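Long-range contacts in tudor domain-containing protein 1 (Mus musculus, PDB 4B9X), which acts as a germline scaffold that binds arginine-methylated Piwi proteins through its Tudor domains and supports piRNA-guided repression of transposons during spermatogenesis: residues V21-M26 with L158-R163; T148-A153 with D189-E194. All coordinates share one frame; numbering follows the deposited sequence.

Interaction 1: residues V21-M26 with L158-R163; sequences VVVCMM and LKLQAR
The backbone N of Val21 donates to the carbonyl O of Leu160 over 2.9 Å, in a nearly straight bond with 165° at the hydrogen. The return bond runs from Leu160 N to Val21 O at 3.2 Å and is more bent, with 136° at the hydrogen. Together the two bonds make Val21 and Leu160 an antiparallel hydrogen-bonded pair. This pair belongs to the mixed sheet of the SN-like domain that accompanies the Tudor barrel in the third extended Tudor domain (TD3) of TDRD1. It joins strand 18-26, early in the chain, to strand 160-167, late in it.

The short strand segments lie at 100° to each other. Beyond Val21, toward Met26, 21-26 turns away from 158-163. On the other side of the pair Ala162 makes a backbone bond with Val19 and carries the pairing on. Val21 O has a second neighbour, since the CA-H of Lys159 also points at it, with Lys159 CA 3.6 Å from Val21 O.

The side chains of Val21 and Leu160 lie on the same face of the sheet. Val21 sets both methyls against the single methyl of Ala162, CG1 at 3.6 Å from Ala162 CB and CG2 a little farther. Leu176 of the neighbouring strand 172-178 packs on both Val21 and Ala162. Farther along, Val23 CG2 meets Leu160 CD1 loosely, and Val23 also touches Val155 of helix 145-155. Strand 31-36 pairs with strand 18-26, where Val22 and His35 share backbone bonds. At the more exposed end of the contact, Val22 CG1 reaches over the backbone of 158-159, lying 3.9 Å from Leu158 O and 4.1 Å from Lys159 CA.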
loop_
_atom_site.group_PDB
_atom_site.type_symbol
_atom_site.label_atom_id
_atom_site.label_comp_id
_atom_site.label_asym_id
_atom_site.label_seq_id
_atom_site.Cartn_x
_atom_site.Cartn_y
_atom_site.Cartn_z
ATOM N N VAL A 21 6.825 -10.148 1.862
ATOM C CA VAL A 21 6.380 -8.769 1.752
ATOM C C VAL A 21 7.394 -7.807 2.363
ATOM O O VAL A 21 8.274 -8.223 3.116
ATOM C CB VAL A 21 5.031 -8.569 2.477
ATOM C CG1 VAL A 21 3.924 -9.341 1.773
ATOM C CG2 VAL A 21 5.134 -8.983 3.938
ATOM N N VAL A 22 7.274 -6.529 2.013
ATOM C CA VAL A 22 7.926 -5.456 2.759
ATOM C C VAL A 22 6.901 -4.356 2.996
ATOM O O VAL A 22 6.190 -3.944 2.077
ATOM C CB VAL A 22 9.163 -4.868 2.035
ATOM C CG1 VAL A 22 10.219 -5.938 1.834
ATOM C CG2 VAL A 22 8.778 -4.247 0.701
ATOM N N VAL A 23 6.820 -3.892 4.235
ATOM C CA VAL A 23 5.877 -2.859 4.594
ATOM C C VAL A 23 6.463 -1.532 4.145
ATOM O O VAL A 23 7.582 -1.198 4.530
ATOM C CB VAL A 23 5.642 -2.833 6.114
ATOM C CG1 VAL A 23 4.610 -1.773 6.471
ATOM C CG2 VAL A 23 5.207 -4.209 6.616
ATOM N N CYS A 24 5.735 -0.787 3.312
ATOM C CA CYS A 24 6.184 0.545 2.899
ATOM C C CYS A 24 5.519 1.612 3.767
ATOM O O CYS A 24 6.201 2.294 4.526
ATOM C CB CYS A 24 5.934 0.785 1.409
ATOM S SG CYS A 24 4.367 0.132 0.804
ATOM N N MET A 25 4.198 1.748 3.673
ATOM C CA MET A 25 3.459 2.664 4.547
ATOM C C MET A 25 2.926 1.917 5.765
ATOM O O MET A 25 2.846 0.693 5.773
ATOM C CB MET A 25 2.297 3.327 3.801
ATOM C CG MET A 25 2.709 4.290 2.698
ATOM S SD MET A 25 3.542 5.778 3.283
ATOM C CE MET A 25 2.238 6.568 4.223
ATOM N N MET A 26 2.526 2.678 6.776
ATOM C CA MET A 26 2.238 2.136 8.096
ATOM C C MET A 26 1.471 3.165 8.939
ATOM O O MET A 26 1.992 4.227 9.235
ATOM C CB MET A 26 3.571 1.768 8.751
ATOM C CG MET A 26 3.568 1.662 10.261
ATOM S SD MET A 26 2.386 0.466 10.877
ATOM C CE MET A 26 2.558 0.796 12.628
ATOM N N LEU A 158 12.609 -4.581 6.757
ATOM C CA LEU A 158 12.668 -6.024 6.983
ATOM C C LEU A 158 11.750 -6.754 6.005
ATOM O O LEU A 158 10.675 -6.264 5.670
ATOM C CB LEU A 158 12.272 -6.348 8.427
ATOM C CG LEU A 158 13.083 -7.441 9.130
ATOM C CD1 LEU A 158 14.475 -6.926 9.459
ATOM C CD2 LEU A 158 12.381 -7.917 10.397
ATOM N N LYS A 159 12.192 -7.924 5.553
ATOM C CA LYS A 159 11.468 -8.735 4.582
ATOM C C LYS A 159 10.812 -9.889 5.334
ATOM O O LYS A 159 11.466 -10.879 5.685
ATOM C CB LYS A 159 12.437 -9.241 3.511
ATOM C CG LYS A 159 11.874 -10.236 2.503
ATOM C CD LYS A 159 12.986 -10.727 1.588
ATOM C CE LYS A 159 12.520 -11.816 0.638
ATOM N NZ LYS A 159 13.508 -12.064 -0.457
ATOM N N LEU A 160 9.515 -9.751 5.598
ATOM C CA LEU A 160 8.788 -10.735 6.392
ATOM C C LEU A 160 8.011 -11.674 5.490
ATOM O O LEU A 160 7.718 -11.340 4.347
ATOM C CB LEU A 160 7.841 -10.043 7.376
ATOM C CG LEU A 160 8.420 -8.815 8.089
ATOM C CD1 LEU A 160 7.805 -7.536 7.538
ATOM C CD2 LEU A 160 8.192 -8.903 9.586
ATOM N N GLN A 161 7.700 -12.853 6.014
ATOM C CA GLN A 161 6.821 -13.793 5.340
ATOM C C GLN A 161 5.393 -13.459 5.704
ATOM O O GLN A 161 5.065 -13.347 6.885
ATOM C CB GLN A 161 7.118 -15.214 5.787
ATOM C CG GLN A 161 6.545 -16.281 4.873
ATOM C CD GLN A 161 6.564 -17.649 5.520
ATOM O OE1 GLN A 161 6.011 -17.835 6.603
ATOM N NE2 GLN A 161 7.198 -18.614 4.862
ATOM N N ALA A 162 4.548 -13.302 4.688
ATOM C CA ALA A 162 3.121 -13.044 4.888
ATOM C C ALA A 162 2.307 -14.278 4.515
ATOM O O ALA A 162 2.625 -14.953 3.549
ATOM C CB ALA A 162 2.686 -11.849 4.050
ATOM N N ARG A 163 1.277 -14.578 5.302
ATOM C CA ARG A 163 0.267 -15.581 4.941
ATOM C C ARG A 163 -1.072 -14.870 4.764
ATOM O O ARG A 163 -1.554 -14.213 5.681
ATOM C CB ARG A 163 0.137 -16.650 6.024
ATOM C CG ARG A 163 -1.006 -17.631 5.790
ATOM C CD ARG A 163 -0.762 -18.977 6.467
ATOM N NE ARG A 163 -0.713 -18.856 7.925
ATOM C CZ ARG A 163 -1.781 -18.794 8.724
ATOM N NH1 ARG A 163 -3.016 -18.842 8.220
ATOM N NH2 ARG A 163 -1.616 -18.677 10.041
#

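Interaction 2: residues T148-A153 with D189-E194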
loop_
_atom_site.group_PDB
_atom_site.type_symbol
_atom_site.label_atom_id
_atom_site.label_comp_id
_atom_site.label_asym_id
_atom_site.label_seq_id
_atom_site.Cartn_x
_atom_site.Cartn_y
_atom_site.Cartn_z
ATOM N N THR A 148 1.370 0.648 17.791
ATOM C CA THR A 148 1.856 1.038 16.468
ATOM C C THR A 148 3.390 1.083 16.417
ATOM O O THR A 148 3.995 0.646 15.439
ATOM C CB THR A 148 1.282 2.411 16.061
ATOM O OG1 THR A 148 -0.141 2.406 16.240
ATOM C CG2 THR A 148 1.606 2.739 14.608
ATOM N N ALA A 149 4.004 1.594 17.484
ATOM C CA ALA A 149 5.453 1.803 17.538
ATOM C C ALA A 149 6.253 0.500 17.572
ATOM O O ALA A 149 7.325 0.421 16.968
ATOM C CB ALA A 149 5.814 2.673 18.731
ATOM N N ARG A 150 5.752 -0.519 18.272
ATOM C CA ARG A 150 6.439 -1.815 18.299
ATOM C C ARG A 150 6.204 -2.588 17.014
ATOM O O ARG A 150 7.081 -3.314 16.544
ATOM C CB ARG A 150 6.011 -2.662 19.497
ATOM C CG ARG A 150 6.387 -4.137 19.356
ATOM C CD ARG A 150 7.058 -4.719 20.588
ATOM N NE ARG A 150 8.519 -4.699 20.480
ATOM C CZ ARG A 150 9.317 -5.768 20.552
ATOM N NH1 ARG A 150 8.836 -6.993 20.745
ATOM N NH2 ARG A 150 10.628 -5.608 20.444
ATOM N N PHE A 151 5.005 -2.451 16.461
ATOM C CA PHE A 151 4.706 -3.026 15.167
ATOM C C PHE A 151 5.666 -2.440 14.129
ATOM O O PHE A 151 6.224 -3.175 13.313
ATOM C CB PHE A 151 3.244 -2.761 14.802
ATOM C CG PHE A 151 2.826 -3.331 13.471
ATOM C CD1 PHE A 151 3.143 -4.633 13.119
ATOM C CD2 PHE A 151 2.095 -2.568 12.584
ATOM C CE1 PHE A 151 2.758 -5.151 11.897
ATOM C CE2 PHE A 151 1.699 -3.081 11.364
ATOM C CZ PHE A 151 2.031 -4.375 11.018
ATOM N N GLN A 152 5.876 -1.126 14.181
ATOM C CA GLN A 152 6.872 -0.481 13.327
ATOM C C GLN A 152 8.256 -1.046 13.646
ATOM O O GLN A 152 8.981 -1.474 12.749
ATOM C CB GLN A 152 6.856 1.042 13.508
ATOM C CG GLN A 152 7.825 1.806 12.610
ATOM C CD GLN A 152 7.486 1.682 11.134
ATOM O OE1 GLN A 152 8.133 0.743 10.456
ATOM N NE2 GLN A 152 6.662 2.428 10.608
ATOM N N ALA A 153 8.610 -1.065 14.928
ATOM C CA ALA A 153 9.905 -1.600 15.364
ATOM C C ALA A 153 10.174 -2.973 14.753
ATOM O O ALA A 153 11.263 -3.228 14.243
ATOM C CB ALA A 153 9.967 -1.678 16.886
ATOM N N ASP A 189 1.191 -12.551 17.549
ATOM C CA ASP A 189 1.414 -13.232 18.832
ATOM C C ASP A 189 2.299 -12.390 19.745
ATOM O O ASP A 189 2.093 -12.367 20.955
ATOM C CB ASP A 189 2.038 -14.619 18.638
ATOM C CG ASP A 189 1.046 -15.655 18.086
ATOM O OD1 ASP A 189 -0.185 -15.470 18.247
ATOM O OD2 ASP A 189 1.504 -16.670 17.501
ATOM N N VAL A 190 3.266 -11.688 19.157
ATOM C CA VAL A 190 4.171 -10.828 19.911
ATOM C C VAL A 190 3.435 -9.640 20.529
ATOM O O VAL A 190 3.712 -9.257 21.665
ATOM C CB VAL A 190 5.343 -10.342 19.026
ATOM C CG1 VAL A 190 6.135 -9.238 19.712
ATOM C CG2 VAL A 190 6.251 -11.512 18.692
ATOM N N LEU A 191 2.500 -9.062 19.786
ATOM C CA LEU A 191 1.697 -7.945 20.285
ATOM C C LEU A 191 0.669 -8.386 21.344
ATOM O O LEU A 191 0.300 -7.600 22.214
ATOM C CB LEU A 191 0.984 -7.245 19.121
ATOM C CG LEU A 191 1.860 -6.573 18.056
ATOM C CD1 LEU A 191 1.001 -6.071 16.902
ATOM C CD2 LEU A 191 2.669 -5.422 18.640
ATOM N N ILE A 192 0.207 -9.632 21.263
ATOM C CA ILE A 192 -0.718 -10.179 22.251
ATOM C C ILE A 192 0.038 -10.592 23.510
ATOM O O ILE A 192 -0.365 -10.260 24.624
ATOM C CB ILE A 192 -1.477 -11.408 21.706
ATOM C CG1 ILE A 192 -2.449 -10.994 20.593
ATOM C CG2 ILE A 192 -2.237 -12.106 22.820
ATOM C CD1 ILE A 192 -2.762 -12.108 19.615
ATOM N N ARG A 193 1.138 -11.317 23.324
ATOM C CA ARG A 193 1.984 -11.751 24.440
ATOM C C ARG A 193 2.520 -10.565 25.247
ATOM O O ARG A 193 2.702 -10.668 26.451
ATOM C CB ARG A 193 3.156 -12.609 23.930
ATOM C CG ARG A 193 3.742 -13.559 24.967
ATOM C CD ARG A 193 5.079 -14.154 24.531
ATOM N NE ARG A 193 5.061 -14.704 23.170
ATOM C CZ ARG A 193 5.676 -14.175 22.110
ATOM N NH1 ARG A 193 6.388 -13.054 22.203
ATOM N NH2 ARG A 193 5.582 -14.780 20.934
ATOM N N GLU A 194 2.760 -9.439 24.585
ATOM C CA GLU A 194 3.249 -8.241 25.258
ATOM C C GLU A 194 2.119 -7.342 25.732
ATOM O O GLU A 194 2.358 -6.196 26.117
ATOM C CB GLU A 194 4.180 -7.470 24.328
ATOM C CG GLU A 194 5.504 -8.192 24.131
ATOM C CD GLU A 194 6.266 -7.734 22.913
ATOM O OE1 GLU A 194 5.737 -6.909 22.142
ATOM O OE2 GLU A 194 7.403 -8.211 22.728
#
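The guanidinium of Arg150 and the carboxylate of Glu194 meet obliquely, their planes 50° apart, so they do not form a flat, two-pronged pair. Val190 CG1 also comes at the guanidinium obliquely, 3.7 Å from Arg150 NH1. The salt bridge is carried by one nitrogen: Arg150 NH1 stands 2.7 Å from Glu194 OE2. The same NH1 makes a weak hydrogen bond to Glu194 OE1 at 3.4 Å.

The contact joins two helices of the SN-like part of the extended Tudor domain. Their short segments run roughly antiparallel, at 141°, and their axes come no closer than 10.9 Å. Side chains therefore have to span the distance. Arg150 starts with CG anti to the backbone N (chi1 164°), then bends at chi2 and chi3, which swings its end across the Glu194 side chain at about a right angle. Glu194 is the first residue to leave helical geometry after helix 187-193, and its extended chain reaches back toward Arg150.

Next to the charged pair the contact is apolar. Leu191 CD2 lies 4.0 Å from Arg150 CG, so the aliphatic part of the arginine rests on the leucine. The closest CA atoms are those of Phe151 and Leu191, 7.7 Å apart. Both residues also pack on Leu133 of strand 129-133, and the Phe151 ring meets Phe32 edge-to-face.

With an alanine at Arg150, Glu194 is likely to lose its charged mate across the contact, and Leu191 CD2 the methylene it rests on. The chemistry implies a charge pair between helix 145-155 and the C-terminal end of helix 187-193, held by a single NH1, with one leucine and one valine methyl alongside.

The centres of the two interactions lie 14 Å apart, on the same side of the chain's centre. Along the chain they cross: 21-26 comes first, then 148-153, 158-163 and 189-194. Helix 145-155, used by interaction 2, is followed, after a short loop, by strand 160-167, used by interaction 1. The two contacts also touch through Met26, which lies against Phe151 of helix 145-155. Interaction 1 ties an early strand into the mixed sheet, and interaction 2 joins two later helices beside it. The SN-like part is thus built from sequence on both sides of the five-stranded Tudor barrel, so the two parts form one extended Tudor unit.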